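PDB 3O0P: sortase family protein from Streptococcus agalactiae, which probably catalyses the covalent linking of pilin subunits into surface pili by a cysteine-dependent transpeptidation, as a class C sortase. Local coordinates for residues T117-I122 and M185-R190; I73-I78 and A176-C181; E14-K19 and L64-K69. One frame throughout, in Å; residues are numbered along the deposited sequence. Where two conformers were deposited one is given.

Contact 1: T117-I122 and M185-R190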
loop_
_atom_site.group_PDB
_atom_site.type_symbol
_atom_site.label_atom_id
_atom_site.label_comp_id
_atom_site.label_asym_id
_atom_site.label_seq_id
_atom_site.Cartn_x
_atom_site.Cartn_y
_atom_site.Cartn_z
ATOM N N THR A 117 -2.189 -1.711 -2.700
ATOM C CA THR A 117 -2.712 -2.372 -3.867
ATOM C C THR A 117 -3.880 -1.597 -4.479
ATOM O O THR A 117 -4.642 -0.937 -3.781
ATOM C CB THR A 117 -3.081 -3.841 -3.525
ATOM O OG1 THR A 117 -3.356 -4.568 -4.719
ATOM C CG2 THR A 117 -4.280 -3.955 -2.582
ATOM N N ALA A 118 -4.013 -1.677 -5.798
ATOM C CA ALA A 118 -5.178 -1.133 -6.475
ATOM C C ALA A 118 -5.352 -1.867 -7.788
ATOM O O ALA A 118 -4.426 -2.448 -8.323
ATOM C CB ALA A 118 -5.042 0.377 -6.697
ATOM N N HIS A 119 -6.571 -1.837 -8.282
ATOM C CA HIS A 119 -6.929 -2.611 -9.456
ATOM C C HIS A 119 -6.319 -2.043 -10.733
ATOM O O HIS A 119 -6.137 -0.822 -10.865
ATOM C CB HIS A 119 -8.463 -2.700 -9.599
ATOM C CG HIS A 119 -8.945 -4.068 -9.969
ATOM N ND1 HIS A 119 -8.628 -4.662 -11.172
ATOM C CD2 HIS A 119 -9.718 -4.956 -9.303
ATOM C CE1 HIS A 119 -9.189 -5.856 -11.235
ATOM N NE2 HIS A 119 -9.855 -6.060 -10.112
ATOM N N SER A 120 -6.011 -2.944 -11.667
ATOM C CA SER A 120 -5.548 -2.553 -13.000
ATOM C C SER A 120 -6.592 -2.763 -14.076
ATOM O O SER A 120 -6.384 -2.356 -15.209
ATOM C CB SER A 120 -4.329 -3.367 -13.386
ATOM O OG SER A 120 -4.686 -4.729 -13.438
ATOM N N GLY A 121 -7.682 -3.434 -13.735
ATOM C CA GLY A 121 -8.630 -3.898 -14.744
ATOM C C GLY A 121 -10.074 -3.518 -14.489
ATOM O O GLY A 121 -10.983 -4.260 -14.870
ATOM N N ILE A 122 -10.300 -2.370 -13.860
ATOM C CA ILE A 122 -11.658 -1.835 -13.739
ATOM C C ILE A 122 -11.855 -0.833 -14.871
ATOM O O ILE A 122 -11.186 0.194 -14.912
ATOM C CB ILE A 122 -11.920 -1.138 -12.370
ATOM C CG1 ILE A 122 -11.764 -2.140 -11.221
ATOM C CG2 ILE A 122 -13.333 -0.533 -12.348
ATOM C CD1 ILE A 122 -11.989 -1.562 -9.836
ATOM N N MET A 185 -7.012 -7.302 -17.458
ATOM C CA MET A 185 -8.284 -7.984 -17.752
ATOM C C MET A 185 -8.199 -9.506 -17.731
ATOM O O MET A 185 -9.209 -10.176 -17.923
ATOM C CB MET A 185 -8.862 -7.555 -19.106
ATOM C CG MET A 185 -9.018 -6.063 -19.300
ATOM S SD MET A 185 -9.865 -5.194 -17.952
ATOM C CE MET A 185 -11.580 -5.422 -18.438
ATOM N N VAL A 186 -7.007 -10.048 -17.534
ATOM C CA VAL A 186 -6.808 -11.497 -17.573
ATOM C C VAL A 186 -6.535 -11.992 -16.147
ATOM O O VAL A 186 -7.154 -12.940 -15.671
ATOM C CB VAL A 186 -5.650 -11.878 -18.533
ATOM C CG1 VAL A 186 -5.365 -13.386 -18.469
ATOM C CG2 VAL A 186 -5.978 -11.445 -19.964
ATOM N N ASN A 187 -5.597 -11.348 -15.461
ATOM C CA ASN A 187 -5.498 -11.457 -14.005
ATOM C C ASN A 187 -5.105 -12.833 -13.498
ATOM O O ASN A 187 -5.464 -13.230 -12.393
ATOM C CB ASN A 187 -6.815 -11.015 -13.364
ATOM C CG ASN A 187 -7.160 -9.576 -13.692
ATOM O OD1 ASN A 187 -6.281 -8.762 -13.945
ATOM N ND2 ASN A 187 -8.449 -9.263 -13.699
ATOM N N THR A 188 -4.295 -13.536 -14.266
ATOM C CA THR A 188 -3.760 -14.817 -13.802
ATOM C C THR A 188 -2.578 -14.632 -12.845
ATOM O O THR A 188 -2.214 -15.554 -12.095
ATOM C CB THR A 188 -3.284 -15.653 -14.982
ATOM O OG1 THR A 188 -2.451 -14.832 -15.805
ATOM C CG2 THR A 188 -4.481 -16.186 -15.799
ATOM N N HIS A 189 -1.993 -13.434 -12.866
ATOM C CA HIS A 189 -0.749 -13.161 -12.151
ATOM C C HIS A 189 -0.819 -11.835 -11.417
ATOM O O HIS A 189 -1.805 -11.098 -11.520
ATOM C CB HIS A 189 0.437 -13.159 -13.118
ATOM C CG HIS A 189 0.759 -14.516 -13.666
ATOM N ND1 HIS A 189 -0.007 -15.139 -14.625
ATOM C CD2 HIS A 189 1.757 -15.375 -13.362
ATOM C CE1 HIS A 189 0.514 -16.321 -14.897
ATOM N NE2 HIS A 189 1.591 -16.487 -14.149
ATOM N N ARG A 190 0.220 -11.570 -10.642
ATOM C CA ARG A 190 0.278 -10.366 -9.835
ATOM C C ARG A 190 1.582 -9.645 -10.144
ATOM O O ARG A 190 2.645 -10.259 -10.222
ATOM C CB ARG A 190 0.170 -10.721 -8.347
ATOM C CG ARG A 190 -1.102 -11.514 -7.996
ATOM C CD ARG A 190 -2.410 -10.737 -8.215
ATOM N NE ARG A 190 -3.583 -11.566 -7.910
ATOM C CZ ARG A 190 -4.309 -12.224 -8.800
ATOM N NH1 ARG A 190 -4.023 -12.154 -10.094
ATOM N NH2 ARG A 190 -5.339 -12.947 -8.391
HETATM O O HOH W 1 -6.637 -6.327 -14.786
#
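Met185 lays its thioether over the backbone of Gly121, and these two residues make the largest part of a small, solvent-side contact between two loops. The sulfur does the touching: Met185 SD is 3.4 Å from Gly121 O and 3.7 Å from Gly121 CA, a van der Waals approach to a bare stretch of main chain. With CG beside its own backbone N (chi1 -53°) and further bends at chi2 and chi3, the Met185 chain curls back to the glycine. One water joins the two loops, donating to Ser120 OG at 2.9 Å and accepting from Met185 N at 2.9 Å; Ser120 OG is also hydrogen-bonded to Cys181 O, so the serine is gripped on two counts. Asn187, the third main contributor, has its CB directed at the 117-122 loop, and the end of its side chain comes up loosely at the edge of the His119 ring, near the ring plane. His119, Cys181 and Arg190 fall at the positions of the His-Cys-Arg triad of the sortase fold, and the two loops therefore probably border the active site. The His119 ring is steadied from its own loop: Gly121 N donates to His119 ND1 over 3.0 Å (156°, slightly tilted from the ring plane), while Ile122 CG1 lies 3.6 Å above one face, offset toward the rim. Tyr48 meets the same ring edge-to-face, consistent with the lid seen in pilus sortases, which also supplies Asp46 to Arg190 NH2 as a salt bridge. On the other side, Arg190, already in strand 189-198, donates through NH1 to Asn187 O at 2.9 Å and to His189 O at 2.8 Å, approaching both carbonyls from above their planes. Thr188 and His189, opposite Thr182, form a classic beta bulge that carries the turn into strand 189-198.

Contact 2: I73-I78 and A176-C181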
loop_
_atom_site.group_PDB
_atom_site.type_symbol
_atom_site.label_atom_id
_atom_site.label_comp_id
_atom_site.label_asym_id
_atom_site.label_seq_id
_atom_site.Cartn_x
_atom_site.Cartn_y
_atom_site.Cartn_z
ATOM N N ILE A 73 -1.427 7.406 -1.545
ATOM C CA ILE A 73 -0.342 6.893 -2.376
ATOM C C ILE A 73 -0.211 7.769 -3.618
ATOM O O ILE A 73 -1.178 7.980 -4.348
ATOM C CB ILE A 73 -0.561 5.389 -2.760
ATOM C CG1 ILE A 73 0.521 4.863 -3.710
ATOM C CG2 ILE A 73 -1.945 5.125 -3.347
ATOM C CD1 ILE A 73 1.907 4.782 -3.112
ATOM N N SER A 74 0.990 8.301 -3.828
ATOM C CA SER A 74 1.303 9.122 -4.991
ATOM C C SER A 74 2.309 8.417 -5.867
ATOM O O SER A 74 3.366 8.021 -5.392
ATOM C CB SER A 74 1.884 10.476 -4.565
ATOM O OG SER A 74 0.946 11.204 -3.817
ATOM N N VAL A 75 1.980 8.286 -7.145
ATOM C CA VAL A 75 2.869 7.675 -8.121
ATOM C C VAL A 75 2.985 8.680 -9.287
ATOM O O VAL A 75 2.186 8.640 -10.236
ATOM C CB VAL A 75 2.372 6.304 -8.630
ATOM C CG1 VAL A 75 3.486 5.629 -9.381
ATOM C CG2 VAL A 75 1.908 5.451 -7.471
ATOM N N PRO A 76 3.947 9.616 -9.209
ATOM C CA PRO A 76 3.929 10.737 -10.175
ATOM C C PRO A 76 4.045 10.348 -11.643
ATOM O O PRO A 76 3.476 10.992 -12.525
ATOM C CB PRO A 76 5.129 11.588 -9.741
ATOM C CG PRO A 76 5.278 11.315 -8.309
ATOM C CD PRO A 76 4.836 9.898 -8.065
ATOM N N LYS A 77 4.766 9.274 -11.918
ATOM C CA LYS A 77 4.988 8.900 -13.293
ATOM C C LYS A 77 3.703 8.556 -14.012
ATOM O O LYS A 77 3.604 8.724 -15.219
ATOM C CB LYS A 77 5.904 7.711 -13.366
ATOM C CG LYS A 77 6.219 7.329 -14.780
ATOM C CD LYS A 77 7.256 6.265 -14.790
ATOM C CE LYS A 77 7.731 5.962 -16.175
ATOM N NZ LYS A 77 8.733 4.889 -16.095
ATOM N N ILE A 78 2.711 8.061 -13.281
ATOM C CA ILE A 78 1.433 7.706 -13.881
ATOM C C ILE A 78 0.318 8.646 -13.421
ATOM O O ILE A 78 -0.857 8.381 -13.631
ATOM C CB ILE A 78 1.092 6.226 -13.632
ATOM C CG1 ILE A 78 1.029 5.910 -12.130
ATOM C CG2 ILE A 78 2.127 5.341 -14.314
ATOM C CD1 ILE A 78 0.636 4.499 -11.799
ATOM N N ALA A 176 8.514 -0.953 0.357
ATOM C CA ALA A 176 7.106 -0.827 0.038
ATOM C C ALA A 176 6.895 -1.451 -1.325
ATOM O O ALA A 176 7.681 -1.206 -2.226
ATOM C CB ALA A 176 6.679 0.639 0.015
ATOM N N THR A 177 5.826 -2.210 -1.484
ATOM C CA THR A 177 5.478 -2.782 -2.770
ATOM C C THR A 177 4.103 -2.314 -3.192
ATOM O O THR A 177 3.168 -2.293 -2.386
ATOM C CB THR A 177 5.529 -4.315 -2.717
ATOM O OG1 THR A 177 6.885 -4.713 -2.515
ATOM C CG2 THR A 177 5.040 -4.946 -3.997
ATOM N N LEU A 178 4.006 -1.935 -4.462
ATOM C CA LEU A 178 2.740 -1.658 -5.123
ATOM C C LEU A 178 2.328 -2.899 -5.902
ATOM O O LEU A 178 3.095 -3.438 -6.685
ATOM C CB LEU A 178 2.881 -0.458 -6.057
ATOM C CG LEU A 178 3.408 0.823 -5.390
ATOM C CD1 LEU A 178 3.427 1.949 -6.366
ATOM C CD2 LEU A 178 2.621 1.198 -4.138
ATOM N N LEU A 179 1.111 -3.367 -5.625
ATOM C CA LEU A 179 0.601 -4.648 -6.080
ATOM C C LEU A 179 -0.629 -4.480 -6.953
ATOM O O LEU A 179 -1.553 -3.756 -6.585
ATOM C CB LEU A 179 0.231 -5.503 -4.855
ATOM C CG LEU A 179 -0.527 -6.806 -5.084
ATOM C CD1 LEU A 179 0.340 -7.779 -5.801
ATOM C CD2 LEU A 179 -1.029 -7.374 -3.748
ATOM N N THR A 180 -0.638 -5.116 -8.117
ATOM C CA THR A 180 -1.850 -5.145 -8.910
ATOM C C THR A 180 -1.953 -6.466 -9.673
ATOM O O THR A 180 -1.077 -7.320 -9.547
ATOM C CB THR A 180 -1.964 -3.928 -9.841
ATOM O OG1 THR A 180 -3.311 -3.825 -10.317
ATOM C CG2 THR A 180 -1.021 -4.008 -11.030
ATOM N N CYS A 181 -3.031 -6.637 -10.434
ATOM C CA CYS A 181 -3.230 -7.815 -11.283
ATOM C C CYS A 181 -2.682 -7.655 -12.673
ATOM O O CYS A 181 -2.648 -6.549 -13.205
ATOM C CB CYS A 181 -4.702 -8.082 -11.463
ATOM S SG CYS A 181 -5.412 -8.619 -9.999
#
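Ile73, Val75 and Leu178 meet through methyl groups alone, with no flat group among them; an aromatic neighbour, Phe140 of strand 139-143, touches Ile73. Leu178 is the hub, its isopropyl fork dividing between two partners. One prong, Leu178 CD2, lies 3.8 Å from Ile73 CD1, the two side chains crossing at a slant. The other, Leu178 CD1, meets Val75 CG2 tip to tip at 4.0 Å. CG1 of Ile73 stands opposite the backbone N (chi1 176°), and the turn at chi2 (67°) brings CD1 to the leucine. Ile73 and Val75 present the same side of their strand, as alternation requires, and Ser74 between them turns the other way. Just beyond, Ile78 N bonds to Val75 O at 3.1 Å, where the strand gives way to a short 3-10 turn. The nearest CA atoms, those of Ile73 and Leu178, are 9.5 Å apart, too far for paired strands. Three strands intervene by either route round the sheet, and the apolar side chains bridge across its interior: core packing of the closed sortase beta-barrel.

Contact 3: E14-K19 and L64-K69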
loop_
_atom_site.group_PDB
_atom_site.type_symbol
_atom_site.label_atom_id
_atom_site.label_comp_id
_atom_site.label_asym_id
_atom_site.label_seq_id
_atom_site.Cartn_x
_atom_site.Cartn_y
_atom_site.Cartn_z
ATOM N N GLU A 14 -5.739 14.923 4.223
ATOM C CA GLU A 14 -4.738 15.906 4.577
ATOM C C GLU A 14 -5.255 16.866 5.643
ATOM O O GLU A 14 -4.549 17.191 6.597
ATOM C CB GLU A 14 -4.280 16.691 3.345
ATOM C CG GLU A 14 -3.622 15.830 2.281
ATOM C CD GLU A 14 -3.049 16.613 1.102
ATOM O OE1 GLU A 14 -2.911 17.849 1.179
ATOM O OE2 GLU A 14 -2.701 15.964 0.099
ATOM N N ARG A 15 -6.474 17.358 5.445
ATOM C CA ARG A 15 -7.051 18.343 6.354
ATOM C C ARG A 15 -7.205 17.728 7.739
ATOM O O ARG A 15 -6.875 18.342 8.761
ATOM C CB ARG A 15 -8.413 18.794 5.808
ATOM C CG ARG A 15 -9.172 19.829 6.595
ATOM C CD ARG A 15 -10.526 20.107 5.921
ATOM N NE ARG A 15 -11.289 21.196 6.522
ATOM C CZ ARG A 15 -11.228 22.458 6.116
ATOM N NH1 ARG A 15 -10.443 22.800 5.099
ATOM N NH2 ARG A 15 -11.966 23.372 6.718
ATOM N N ALA A 16 -7.727 16.506 7.788
ATOM C CA ALA A 16 -7.976 15.873 9.075
ATOM C C ALA A 16 -6.671 15.495 9.783
ATOM O O ALA A 16 -6.568 15.615 10.992
ATOM C CB ALA A 16 -8.861 14.658 8.893
ATOM N N ALA A 17 -5.659 15.078 9.032
ATOM C CA ALA A 17 -4.372 14.715 9.643
ATOM C C ALA A 17 -3.752 15.936 10.295
ATOM O O ALA A 17 -3.171 15.844 11.388
ATOM C CB ALA A 17 -3.448 14.121 8.616
ATOM N N LYS A 18 -3.884 17.094 9.651
ATOM C CA LYS A 18 -3.268 18.311 10.169
ATOM C C LYS A 18 -3.931 18.777 11.459
ATOM O O LYS A 18 -3.324 19.523 12.213
ATOM C CB LYS A 18 -3.312 19.431 9.123
ATOM N N LYS A 19 -5.166 18.347 11.718
ATOM C CA LYS A 19 -5.867 18.725 12.948
ATOM C C LYS A 19 -5.530 17.886 14.160
ATOM O O LYS A 19 -5.894 18.260 15.265
ATOM C CB LYS A 19 -7.381 18.688 12.751
ATOM C CG LYS A 19 -7.897 19.783 11.840
ATOM C CD LYS A 19 -9.420 19.724 11.714
ATOM C CE LYS A 19 -10.137 20.303 12.938
ATOM N NZ LYS A 19 -11.625 20.242 12.797
ATOM N N LEU A 64 -4.497 4.588 12.454
ATOM C CA LEU A 64 -3.966 5.419 11.370
ATOM C C LEU A 64 -5.030 6.147 10.576
ATOM O O LEU A 64 -4.702 6.915 9.675
ATOM C CB LEU A 64 -3.142 4.582 10.400
ATOM C CG LEU A 64 -1.798 4.078 10.931
ATOM C CD1 LEU A 64 -1.071 3.302 9.843
ATOM C CD2 LEU A 64 -0.927 5.193 11.471
ATOM N N GLU A 65 -6.297 5.941 10.917
ATOM C CA GLU A 65 -7.387 6.458 10.116
ATOM C C GLU A 65 -7.844 7.838 10.539
ATOM O O GLU A 65 -8.142 8.073 11.689
ATOM C CB GLU A 65 -8.602 5.546 10.238
ATOM C CG GLU A 65 -8.476 4.291 9.418
ATOM C CD GLU A 65 -9.737 3.432 9.455
ATOM O OE1 GLU A 65 -10.720 3.851 10.115
ATOM O OE2 GLU A 65 -9.736 2.333 8.851
ATOM N N VAL A 66 -7.955 8.724 9.553
ATOM C CA VAL A 66 -8.738 9.949 9.677
ATOM C C VAL A 66 -9.473 10.109 8.345
ATOM O O VAL A 66 -8.987 9.677 7.290
ATOM C CB VAL A 66 -7.891 11.207 9.970
ATOM C CG1 VAL A 66 -7.258 11.111 11.349
ATOM C CG2 VAL A 66 -6.846 11.451 8.880
ATOM N N SER A 67 -10.689 10.637 8.408
ATOM C CA SER A 67 -11.537 10.743 7.228
ATOM C C SER A 67 -11.653 9.389 6.506
ATOM O O SER A 67 -11.701 9.331 5.264
ATOM C CB SER A 67 -10.980 11.794 6.272
ATOM O OG SER A 67 -12.021 12.367 5.500
ATOM N N GLU A 68 -11.677 8.310 7.288
ATOM C CA GLU A 68 -11.921 6.945 6.780
ATOM C C GLU A 68 -10.738 6.309 6.062
ATOM O O GLU A 68 -10.840 5.197 5.533
ATOM C CB GLU A 68 -13.120 6.943 5.824
ATOM C CG GLU A 68 -14.388 7.453 6.460
ATOM C CD GLU A 68 -15.614 7.141 5.635
ATOM O OE1 GLU A 68 -15.867 7.878 4.660
ATOM O OE2 GLU A 68 -16.307 6.152 5.944
ATOM N N LYS A 69 -9.641 7.038 5.990
ATOM C CA LYS A 69 -8.478 6.662 5.196
ATOM C C LYS A 69 -7.240 6.564 6.049
ATOM O O LYS A 69 -7.114 7.275 7.043
ATOM C CB LYS A 69 -8.255 7.721 4.105
ATOM C CG LYS A 69 -9.430 7.779 3.150
ATOM C CD LYS A 69 -9.561 9.085 2.419
ATOM C CE LYS A 69 -10.749 9.033 1.457
ATOM N NZ LYS A 69 -11.114 10.362 0.892
#
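Ala16 and Val66 bring helix 11-18 against the loop that leads to strand 71-75, and everything that passes directly between the two segments is apolar packing. Ala16 CB sits 3.7 Å from Val66 CB and 3.8 Å from Val66 CG2, its small methyl letting the valine come close to the helix surface. That same CG2 also reaches the backbone, 3.8 Å from Ala17 N, and lies 4.3 Å from Ala17 CB, filling the angle between two successive alanines. With CG1 opposite the carbonyl carbon (chi1 -67°), CG2 falls between the backbone N and that carbon. Ser67 adds only its CB at the margin of the patch. Phe13 and Arg28 also touch Val66, so the patch belongs to the joint between the two N-terminal helices and this loop, in the helical part that class C sortases carry ahead of their barrel. Backbone hydrogen bonds hold each side in shape. A type I' turn runs from Val66 to Lys69, closed twice, by Val66 N to Lys69 O at 3.0 Å and by Lys69 N to Val66 O at 3.0 Å; Ser67 and Glu68 take the left-handed conformations that this turn demands. In the helix, Lys18 N bonds to Glu14 O at 3.1 Å. Polar side chains supply further links around the apolar patch. Asp12 OD2, one turn before Ala16, receives both a hydrogen bond from Ser67 OG and a salt bridge from Lys69 NZ, tying the turn to helix 11-18, while Glu14 reaches Lys81 of strand 80-85 through a salt bridge.

Overall arrangement
From the N terminus, contact 3 comes first: 14-19 and 64-69 close a loop that holds helix 22-37 and the segment with Asp46 and Tyr48, fastening the helical extension beside the start of strand 71-75. Segment 73-78 then opens contact 2, only a few residues later, and its partner 176-181 closes a loop across most of the barrel. Contact 1 opens within that loop at 117-122 and closes beyond it at 185-190, so the two cross. They touch directly, Ala118 O lying 2.7 Å from Thr180 OG1, whereas contact 3 stands about 28 Å from contact 1 between centres, on the opposite side of the chain's centre.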